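Local coordinates for protein triphenylmethane reductase (Citrobacter sp., PDB 2VRC) that binds NADP(+) and probably reduces triphenylmethane dyes, with NADPH as the hydride donor, at residues S113-A118 and K257-K262; L142-F147 and V170-R175; N176-A181 and D265-L270. The protein carries 4 engineered substitutions. All coordinates share one frame; numbering follows the deposited sequence. Where two conformers were deposited one is given.

In the fold
From the N terminus, the chain first builds the early strands of the parallel, Rossmann-type sheet and then reaches 113-118, the loop after strand 101-107 and the start of helix 117-129, where contact 1 opens. Strand 135-140 leads into 142-147, and contact 2 closes a short loop when 170-175 returns to it, nested inside the longer loop of contact 1. Next, helix 175-186 supplies 176-181 and opens contact 3. Contact 1 closes at 257-262, after helix 242-255, and contact 3 soon afterwards at 265-270, so these two cross. N171 of contact 2 meets A260 and K262 of contact 1, while Y143 and V173 pack on contact 3, joining late chain segments to the nucleotide-binding core.

Contact 1 (S113-A118 and K257-K262); sequences SIIPLA and KGEASK
A hydrogen-bonded contact at the protein surface joins S113 and I114, in the loop between strand 101-107 and helix 117-129, to E259, in the loop that follows helix 242-255. A glutamate suits this place, since its two carboxylate oxygens can each take a donor. S113 OG donates to E259 OE2 over 2.5 Å, and I114 N reaches E259 OE1 at 3.0 Å with an N-H...O angle of 156°. Both bonds use syn lone pairs, so the two donors approach the carboxylate from its outer end. The Y107 hydroxyl, on strand 101-107, also bonds OE2, giving that oxygen a second grip. With CG of E259 trans to the backbone N of the same residue (chi1 165°), the side chain reaches across to 113-118, and a bend at chi2 turns its head onto the two donors.

The serine hydroxyl works twice: it also accepts from I115 N at 3.1 Å, forming an ST turn that shapes the loop ahead of helix 117-129. G258, at positive phi, is the C-prime residue of the Schellman motif that ends helix 242-255, a place that favours glycine. I115 brings its CG2 branch within 3.7 Å of E259 OE2. I114 CD1 meets K257 CD at 4.1 Å, the side chains crossing at about a right angle, while K257 NZ pairs with D253.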
loop_
_atom_site.group_PDB
_atom_site.type_symbol
_atom_site.label_atom_id
_atom_site.label_comp_id
_atom_site.label_asym_id
_atom_site.label_seq_id
_atom_site.Cartn_x
_atom_site.Cartn_y
_atom_site.Cartn_z
ATOM N N SER A 113 -30.656 -11.655 14.856
ATOM C CA SER A 113 -30.282 -13.061 14.928
ATOM C C SER A 113 -29.474 -13.442 16.171
ATOM O O SER A 113 -28.689 -12.659 16.675
ATOM C CB SER A 113 -29.481 -13.433 13.691
ATOM O OG SER A 113 -29.167 -14.803 13.690
ATOM N N ILE A 114 -29.686 -14.677 16.612
ATOM C CA ILE A 114 -28.965 -15.274 17.724
ATOM C C ILE A 114 -28.100 -16.415 17.228
ATOM O O ILE A 114 -27.392 -17.047 18.029
ATOM C CB ILE A 114 -29.910 -15.824 18.840
ATOM C CG1 ILE A 114 -30.824 -16.929 18.259
ATOM C CG2 ILE A 114 -30.711 -14.644 19.529
ATOM C CD1 ILE A 114 -31.563 -17.763 19.284
ATOM N N ILE A 115 -28.125 -16.702 15.934
ATOM C CA ILE A 115 -27.287 -17.779 15.464
ATOM C C ILE A 115 -25.907 -17.258 15.056
ATOM O O ILE A 115 -25.766 -16.132 14.573
ATOM C CB ILE A 115 -27.970 -18.590 14.347
ATOM C CG1 ILE A 115 -27.850 -17.918 12.989
ATOM C CG2 ILE A 115 -29.436 -18.836 14.687
ATOM C CD1 ILE A 115 -28.719 -18.629 11.996
ATOM N N PRO A 116 -24.871 -18.066 15.289
ATOM C CA PRO A 116 -23.482 -17.616 15.063
ATOM C C PRO A 116 -23.127 -17.023 13.682
ATOM O O PRO A 116 -22.410 -16.005 13.632
ATOM C CB PRO A 116 -22.654 -18.864 15.387
ATOM C CG PRO A 116 -23.500 -19.623 16.355
ATOM C CD PRO A 116 -24.908 -19.434 15.847
ATOM N N LEU A 117 -23.616 -17.614 12.586
ATOM C CA LEU A 117 -23.188 -17.134 11.269
ATOM C C LEU A 117 -23.488 -15.651 11.063
ATOM O O LEU A 117 -22.792 -14.970 10.306
ATOM C CB LEU A 117 -23.662 -18.010 10.084
ATOM C CG LEU A 117 -25.050 -18.313 9.485
ATOM C CD1 LEU A 117 -25.657 -19.595 10.048
ATOM C CD2 LEU A 117 -26.066 -17.169 9.477
ATOM N N ALA A 118 -24.511 -15.153 11.750
ATOM C CA ALA A 118 -24.932 -13.749 11.592
ATOM C C ALA A 118 -23.788 -12.792 11.872
ATOM O O ALA A 118 -23.685 -11.752 11.241
ATOM C CB ALA A 118 -26.103 -13.431 12.493
ATOM N N LYS A 257 -37.617 -19.525 18.472
ATOM C CA LYS A 257 -37.693 -18.267 19.183
ATOM C C LYS A 257 -38.149 -17.096 18.336
ATOM O O LYS A 257 -38.089 -15.965 18.799
ATOM C CB LYS A 257 -36.388 -17.957 19.911
ATOM C CG LYS A 257 -36.225 -18.795 21.126
ATOM C CD LYS A 257 -34.781 -18.928 21.450
ATOM C CE LYS A 257 -34.576 -19.660 22.763
ATOM N NZ LYS A 257 -33.097 -19.702 22.963
ATOM N N GLY A 258 -38.606 -17.362 17.112
ATOM C CA GLY A 258 -39.125 -16.319 16.244
ATOM C C GLY A 258 -38.152 -15.780 15.217
ATOM O O GLY A 258 -38.487 -14.860 14.476
ATOM N N GLU A 259 -36.961 -16.376 15.131
ATOM C CA GLU A 259 -35.895 -15.856 14.288
ATOM C C GLU A 259 -36.252 -15.749 12.797
ATOM O O GLU A 259 -35.789 -14.828 12.122
ATOM C CB GLU A 259 -34.625 -16.680 14.459
ATOM C CG GLU A 259 -33.605 -16.436 13.377
ATOM C CD GLU A 259 -32.252 -15.991 13.904
ATOM O OE1 GLU A 259 -32.111 -15.580 15.078
ATOM O OE2 GLU A 259 -31.293 -16.053 13.127
ATOM N N ALA A 260 -37.057 -16.676 12.289
ATOM C CA ALA A 260 -37.412 -16.684 10.852
ATOM C C ALA A 260 -38.871 -16.268 10.702
ATOM O O ALA A 260 -39.528 -16.622 9.718
ATOM C CB ALA A 260 -37.202 -18.087 10.255
ATOM N N SER A 261 -39.384 -15.542 11.695
ATOM C CA SER A 261 -40.795 -15.165 11.689
ATOM C C SER A 261 -41.136 -13.753 11.201
ATOM O O SER A 261 -42.301 -13.414 11.131
ATOM C CB SER A 261 -41.404 -15.366 13.063
ATOM O OG SER A 261 -40.842 -14.444 13.960
ATOM N N LYS A 262 -40.154 -12.920 10.899
ATOM C CA LYS A 262 -40.452 -11.609 10.364
ATOM C C LYS A 262 -40.305 -11.711 8.858
ATOM O O LYS A 262 -39.464 -12.438 8.347
ATOM C CB LYS A 262 -39.482 -10.570 10.890
ATOM C CG LYS A 262 -40.113 -9.308 11.404
ATOM C CD LYS A 262 -40.166 -8.136 10.385
ATOM C CE LYS A 262 -39.865 -6.773 11.119
ATOM N NZ LYS A 262 -40.551 -5.525 10.582
#

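Contact 2 (L142-F147 and V170-R175)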
loop_
_atom_site.group_PDB
_atom_site.type_symbol
_atom_site.label_atom_id
_atom_site.label_comp_id
_atom_site.label_asym_id
_atom_site.label_seq_id
_atom_site.Cartn_x
_atom_site.Cartn_y
_atom_site.Cartn_z
ATOM N N LEU A 142 -32.655 -18.020 5.488
ATOM C CA LEU A 142 -32.305 -19.428 5.467
ATOM C C LEU A 142 -32.821 -20.086 4.165
ATOM O O LEU A 142 -33.842 -19.685 3.609
ATOM C CB LEU A 142 -32.923 -20.124 6.670
ATOM C CG LEU A 142 -32.465 -19.736 8.091
ATOM C CD1 LEU A 142 -33.454 -20.286 9.143
ATOM C CD2 LEU A 142 -31.044 -20.198 8.369
ATOM N N TYR A 143 -32.078 -21.068 3.671
ATOM C CA TYR A 143 -32.393 -21.722 2.427
ATOM C C TYR A 143 -33.509 -22.689 2.653
ATOM O O TYR A 143 -33.484 -23.441 3.619
ATOM C CB TYR A 143 -31.179 -22.493 1.909
ATOM C CG TYR A 143 -30.017 -21.639 1.434
ATOM C CD1 TYR A 143 -30.213 -20.329 0.979
ATOM C CD2 TYR A 143 -28.725 -22.169 1.390
ATOM C CE1 TYR A 143 -29.156 -19.568 0.509
ATOM C CE2 TYR A 143 -27.664 -21.421 0.930
ATOM C CZ TYR A 143 -27.883 -20.121 0.491
ATOM O OH TYR A 143 -26.823 -19.382 0.040
ATOM N N THR A 144 -34.487 -22.700 1.760
ATOM C CA THR A 144 -35.593 -23.623 1.937
ATOM C C THR A 144 -35.090 -25.065 1.886
ATOM O O THR A 144 -35.549 -25.945 2.648
ATOM C CB THR A 144 -36.696 -23.359 0.921
ATOM O OG1 THR A 144 -37.366 -22.159 1.300
ATOM C CG2 THR A 144 -37.722 -24.539 0.879
ATOM N N ASP A 145 -34.122 -25.300 1.016
ATOM C CA ASP A 145 -33.600 -26.649 0.824
ATOM C C ASP A 145 -32.755 -27.174 1.971
ATOM O O ASP A 145 -32.420 -28.359 1.994
ATOM C CB ASP A 145 -32.896 -26.807 -0.527
ATOM C CG ASP A 145 -32.135 -25.556 -0.939
ATOM O OD1 ASP A 145 -30.890 -25.600 -0.654
ATOM O OD2 ASP A 145 -32.779 -24.560 -1.501
ATOM N N PHE A 146 -32.445 -26.319 2.948
ATOM C CA PHE A 146 -31.816 -26.794 4.175
ATOM C C PHE A 146 -32.782 -27.713 4.960
ATOM O O PHE A 146 -32.357 -28.626 5.651
ATOM C CB PHE A 146 -31.397 -25.597 5.002
ATOM C CG PHE A 146 -30.689 -25.940 6.277
ATOM C CD1 PHE A 146 -29.312 -26.142 6.284
ATOM C CD2 PHE A 146 -31.394 -26.052 7.472
ATOM C CE1 PHE A 146 -28.632 -26.444 7.481
ATOM C CE2 PHE A 146 -30.724 -26.347 8.678
ATOM C CZ PHE A 146 -29.337 -26.553 8.672
ATOM N N PHE A 147 -34.080 -27.474 4.817
ATOM C CA PHE A 147 -35.123 -28.253 5.459
ATOM C C PHE A 147 -35.850 -29.176 4.489
ATOM O O PHE A 147 -36.308 -30.237 4.881
ATOM C CB PHE A 147 -36.161 -27.319 6.072
ATOM C CG PHE A 147 -35.568 -26.187 6.840
ATOM C CD1 PHE A 147 -35.211 -26.346 8.160
ATOM C CD2 PHE A 147 -35.354 -24.961 6.230
ATOM C CE1 PHE A 147 -34.648 -25.305 8.882
ATOM C CE2 PHE A 147 -34.820 -23.902 6.936
ATOM C CZ PHE A 147 -34.453 -24.070 8.268
ATOM N N VAL A 170 -41.393 -20.178 9.612
ATOM C CA VAL A 170 -40.236 -20.167 8.718
ATOM C C VAL A 170 -40.405 -19.312 7.462
ATOM O O VAL A 170 -41.273 -19.573 6.611
ATOM C CB VAL A 170 -39.735 -21.605 8.352
ATOM C CG1 VAL A 170 -38.354 -21.540 7.678
ATOM C CG2 VAL A 170 -39.625 -22.478 9.607
ATOM N N ASN A 171 -39.556 -18.296 7.329
ATOM C CA ASN A 171 -39.585 -17.442 6.154
ATOM C C ASN A 171 -38.553 -17.751 5.062
ATOM O O ASN A 171 -38.174 -16.862 4.298
ATOM C CB ASN A 171 -39.411 -16.020 6.602
ATOM C CG ASN A 171 -38.022 -15.740 7.139
ATOM O OD1 ASN A 171 -37.087 -16.581 7.064
ATOM N ND2 ASN A 171 -37.873 -14.558 7.682
ATOM N N SER A 172 -38.096 -18.997 4.998
ATOM C CA SER A 172 -37.006 -19.403 4.071
ATOM C C SER A 172 -37.401 -19.280 2.589
ATOM O O SER A 172 -38.572 -19.089 2.281
ATOM C CB SER A 172 -36.585 -20.839 4.338
ATOM O OG SER A 172 -37.614 -21.710 3.914
ATOM N N VAL A 173 -36.387 -19.367 1.716
ATOM C CA VAL A 173 -36.498 -19.154 0.281
ATOM C C VAL A 173 -35.556 -20.121 -0.413
ATOM O O VAL A 173 -34.477 -20.470 0.142
ATOM C CB VAL A 173 -36.085 -17.721 -0.148
ATOM C CG1 VAL A 173 -36.458 -17.482 -1.648
ATOM C CG2 VAL A 173 -36.764 -16.695 0.688
ATOM N N THR A 174 -35.939 -20.561 -1.612
ATOM C CA THR A 174 -35.139 -21.542 -2.310
ATOM C C THR A 174 -33.873 -20.818 -2.740
ATOM O O THR A 174 -33.887 -19.600 -2.915
ATOM C CB THR A 174 -35.879 -22.126 -3.574
ATOM O OG1 THR A 174 -36.259 -21.055 -4.447
ATOM C CG2 THR A 174 -37.120 -22.852 -3.174
ATOM N N ARG A 175 -32.793 -21.559 -2.954
ATOM C CA ARG A 175 -31.571 -20.974 -3.503
ATOM C C ARG A 175 -31.792 -20.403 -4.884
ATOM O O ARG A 175 -31.268 -19.328 -5.188
ATOM C CB ARG A 175 -30.447 -21.994 -3.549
ATOM C CG ARG A 175 -29.754 -22.239 -2.207
ATOM C CD ARG A 175 -29.281 -23.659 -2.180
ATOM N NE ARG A 175 -27.903 -23.788 -1.759
ATOM C CZ ARG A 175 -27.493 -24.625 -0.810
ATOM N NH1 ARG A 175 -28.360 -25.410 -0.185
ATOM N NH2 ARG A 175 -26.203 -24.682 -0.495
HETATM O O HOH W 1 -34.470 -16.651 7.635
#
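The ring of Y143 carries the aliphatic part of R175 on one face: CG of R175 sits 3.5 Å from the ring centroid, almost on its normal, a CH-pi contact. The guanidinium lays one of its own faces over Y143 CD2, tilted 31° from the ring, because the arginine chain bends at chi2 and chi3. D145 takes the guanidinium edge. Its OD1 receives R175 NH1 at 2.6 Å in a salt bridge, nearly straight at 168° and in the guanidinium plane, and OD2 accepts a weak bond from R175 N. F146 CD2 lies over one face of the F147 ring, whose CE2 meets V170 CG1 at 4.3 Å.

A single backbone bridge pairs Y143 with V173: V173 N donates to L142 O (3.2 Å) and T144 N to V173 O (2.8 Å). Beside it, short hydroxyl side chains can meet directly, T144 OG1 and S172 OG hydrogen-bonding at 2.7 Å. One water accepts from L142 N and donates to N171 OD1.

Y143 and R175 are NADP(+)-binding residues, although no cofactor is bound to this chain. With the ring on one face and D145 at the edge, the guanidinium is probably held oriented for the nucleotide, its charge probably partly balanced.

Contact 3 (N176-A181 and D265-L270); sequences NELALA and DDLQKL
E177 is the first residue of 176-181 to meet the other helix, and it does so through its backbone: L267 CD1 lies 4.4 Å from E177 O, an oxygen already engaged by A181 N in the helix. Its carboxylate bonds away from 265-270, OE2 to the hydroxyl of T275, which suits a charged residue in a buried place.

L178 follows. Its CB leaves the backbone on the side away from 265-270, yet the branched end swings back, and CD2 comes to 4.5 Å from L267 CD2, a loose methyl-to-methyl touch. One turn after E177 stands A181, which carries most of the contact from this side. Its single methyl is met by two leucines: L267 CD1 at 3.8 Å and L270 CD2 at 4.0 Å. L267 and L270 lie three positions apart, hence on one side of helix 266-271, and both reach toward the small alanine. In L267 the CG points opposite the residue's own backbone N (chi1 -178°), which carries the two methyls outward from the helix, one to A181 and the other to L178.

Nothing polar bonds across, so the contact is plain apolar helix packing. The segment axes approach to 10.3 Å and their directions differ by 67°, a steep crossing with few touching residues.

Beyond the pair, L178, A181 and L270 all rest on L198 of strand 194-198, one of the two edge strands of the parallel sheet within this chain. L178 also packs on Y143, L267 on V173, and A179 on helix 11-23, so that helix 175-186 lies between helix 11-23 and helix 266-271.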
loop_
_atom_site.group_PDB
_atom_site.type_symbol
_atom_site.label_atom_id
_atom_site.label_comp_id
_atom_site.label_asym_id
_atom_site.label_seq_id
_atom_site.Cartn_x
_atom_site.Cartn_y
_atom_site.Cartn_z
ATOM N N ASN A 176 -32.560 -21.110 -5.721
ATOM C CA ASN A 176 -32.884 -20.592 -7.042
ATOM C C ASN A 176 -33.470 -19.187 -7.035
ATOM O O ASN A 176 -33.080 -18.353 -7.843
ATOM C CB ASN A 176 -33.823 -21.503 -7.784
ATOM C CG ASN A 176 -33.851 -21.196 -9.253
ATOM O OD1 ASN A 176 -34.880 -21.317 -9.904
ATOM N ND2 ASN A 176 -32.716 -20.782 -9.793
ATOM N N GLU A 177 -34.401 -18.923 -6.120
ATOM C CA GLU A 177 -35.019 -17.599 -6.043
ATOM C C GLU A 177 -34.073 -16.529 -5.514
ATOM O O GLU A 177 -34.038 -15.406 -6.034
ATOM C CB GLU A 177 -36.332 -17.656 -5.256
ATOM C CG GLU A 177 -37.361 -18.525 -5.955
ATOM C CD GLU A 177 -38.607 -18.830 -5.096
ATOM O OE1 GLU A 177 -38.472 -19.190 -3.884
ATOM O OE2 GLU A 177 -39.726 -18.732 -5.681
ATOM N N LEU A 178 -33.274 -16.880 -4.511
ATOM C CA LEU A 178 -32.253 -15.965 -4.051
ATOM C C LEU A 178 -31.222 -15.646 -5.139
ATOM O O LEU A 178 -30.689 -14.525 -5.185
ATOM C CB LEU A 178 -31.573 -16.519 -2.810
ATOM C CG LEU A 178 -32.520 -16.606 -1.609
ATOM C CD1 LEU A 178 -31.866 -17.372 -0.477
ATOM C CD2 LEU A 178 -32.950 -15.196 -1.180
ATOM N N ALA A 179 -30.955 -16.627 -6.005
ATOM C CA ALA A 179 -30.040 -16.468 -7.132
ATOM C C ALA A 179 -30.614 -15.526 -8.177
ATOM O O ALA A 179 -29.892 -14.732 -8.785
ATOM C CB ALA A 179 -29.741 -17.820 -7.765
ATOM N N LEU A 180 -31.915 -15.624 -8.399
ATOM C CA LEU A 180 -32.598 -14.752 -9.368
ATOM C C LEU A 180 -32.577 -13.317 -8.872
ATOM O O LEU A 180 -32.314 -12.415 -9.671
ATOM C CB LEU A 180 -34.030 -15.209 -9.636
ATOM C CG LEU A 180 -34.910 -14.479 -10.682
ATOM C CD1 LEU A 180 -34.288 -14.323 -12.093
ATOM C CD2 LEU A 180 -36.248 -15.178 -10.802
ATOM N N ALA A 181 -32.842 -13.119 -7.569
ATOM C CA ALA A 181 -32.673 -11.799 -6.947
ATOM C C ALA A 181 -31.278 -11.234 -7.196
ATOM O O ALA A 181 -31.130 -10.086 -7.618
ATOM C CB ALA A 181 -32.988 -11.823 -5.414
ATOM N N ASP A 265 -41.156 -7.489 2.030
ATOM C CA ASP A 265 -41.586 -7.535 0.639
ATOM C C ASP A 265 -40.454 -7.281 -0.346
ATOM O O ASP A 265 -40.716 -7.301 -1.563
ATOM C CB ASP A 265 -42.645 -6.463 0.389
ATOM C CG ASP A 265 -43.950 -6.770 1.047
ATOM O OD1 ASP A 265 -44.179 -7.952 1.445
ATOM O OD2 ASP A 265 -44.745 -5.813 1.174
ATOM N N ASP A 266 -39.234 -7.015 0.153
ATOM C CA ASP A 266 -38.059 -6.800 -0.730
ATOM C C ASP A 266 -37.936 -7.839 -1.845
ATOM O O ASP A 266 -37.733 -7.480 -2.987
ATOM C CB ASP A 266 -36.731 -6.733 0.050
ATOM C CG ASP A 266 -36.657 -5.533 1.006
ATOM O OD1 ASP A 266 -37.414 -4.561 0.794
ATOM O OD2 ASP A 266 -35.847 -5.552 1.973
ATOM N N LEU A 267 -38.100 -9.114 -1.527
ATOM C CA LEU A 267 -37.846 -10.150 -2.499
ATOM C C LEU A 267 -38.915 -10.187 -3.588
ATOM O O LEU A 267 -38.624 -10.266 -4.780
ATOM C CB LEU A 267 -37.736 -11.511 -1.802
ATOM C CG LEU A 267 -37.411 -12.715 -2.676
ATOM C CD1 LEU A 267 -36.192 -12.492 -3.582
ATOM C CD2 LEU A 267 -37.204 -13.904 -1.799
ATOM N N GLN A 268 -40.155 -10.121 -3.136
ATOM C CA GLN A 268 -41.315 -10.153 -3.983
ATOM C C GLN A 268 -41.269 -8.993 -4.988
ATOM O O GLN A 268 -41.525 -9.182 -6.182
ATOM C CB GLN A 268 -42.534 -10.046 -3.070
ATOM C CG GLN A 268 -43.690 -10.943 -3.468
ATOM C CD GLN A 268 -44.646 -10.184 -4.315
ATOM O OE1 GLN A 268 -45.355 -10.756 -5.164
ATOM N NE2 GLN A 268 -44.653 -8.850 -4.122
ATOM N N LYS A 269 -40.910 -7.808 -4.495
ATOM C CA LYS A 269 -40.763 -6.621 -5.330
ATOM C C LYS A 269 -39.603 -6.770 -6.309
ATOM O O LYS A 269 -39.588 -6.158 -7.378
ATOM C CB LYS A 269 -40.564 -5.360 -4.486
ATOM C CG LYS A 269 -41.831 -4.941 -3.720
ATOM C CD LYS A 269 -41.714 -3.545 -3.091
ATOM C CE LYS A 269 -42.847 -3.320 -2.095
ATOM N NZ LYS A 269 -44.235 -3.625 -2.621
ATOM N N LEU A 270 -38.634 -7.595 -5.946
ATOM C CA LEU A 270 -37.495 -7.824 -6.815
ATOM C C LEU A 270 -37.751 -8.908 -7.903
ATOM O O LEU A 270 -37.321 -8.732 -9.022
ATOM C CB LEU A 270 -36.286 -8.144 -5.941
ATOM C CG LEU A 270 -34.873 -7.744 -6.310
ATOM C CD1 LEU A 270 -34.787 -6.327 -6.858
ATOM C CD2 LEU A 270 -34.026 -7.934 -5.066
#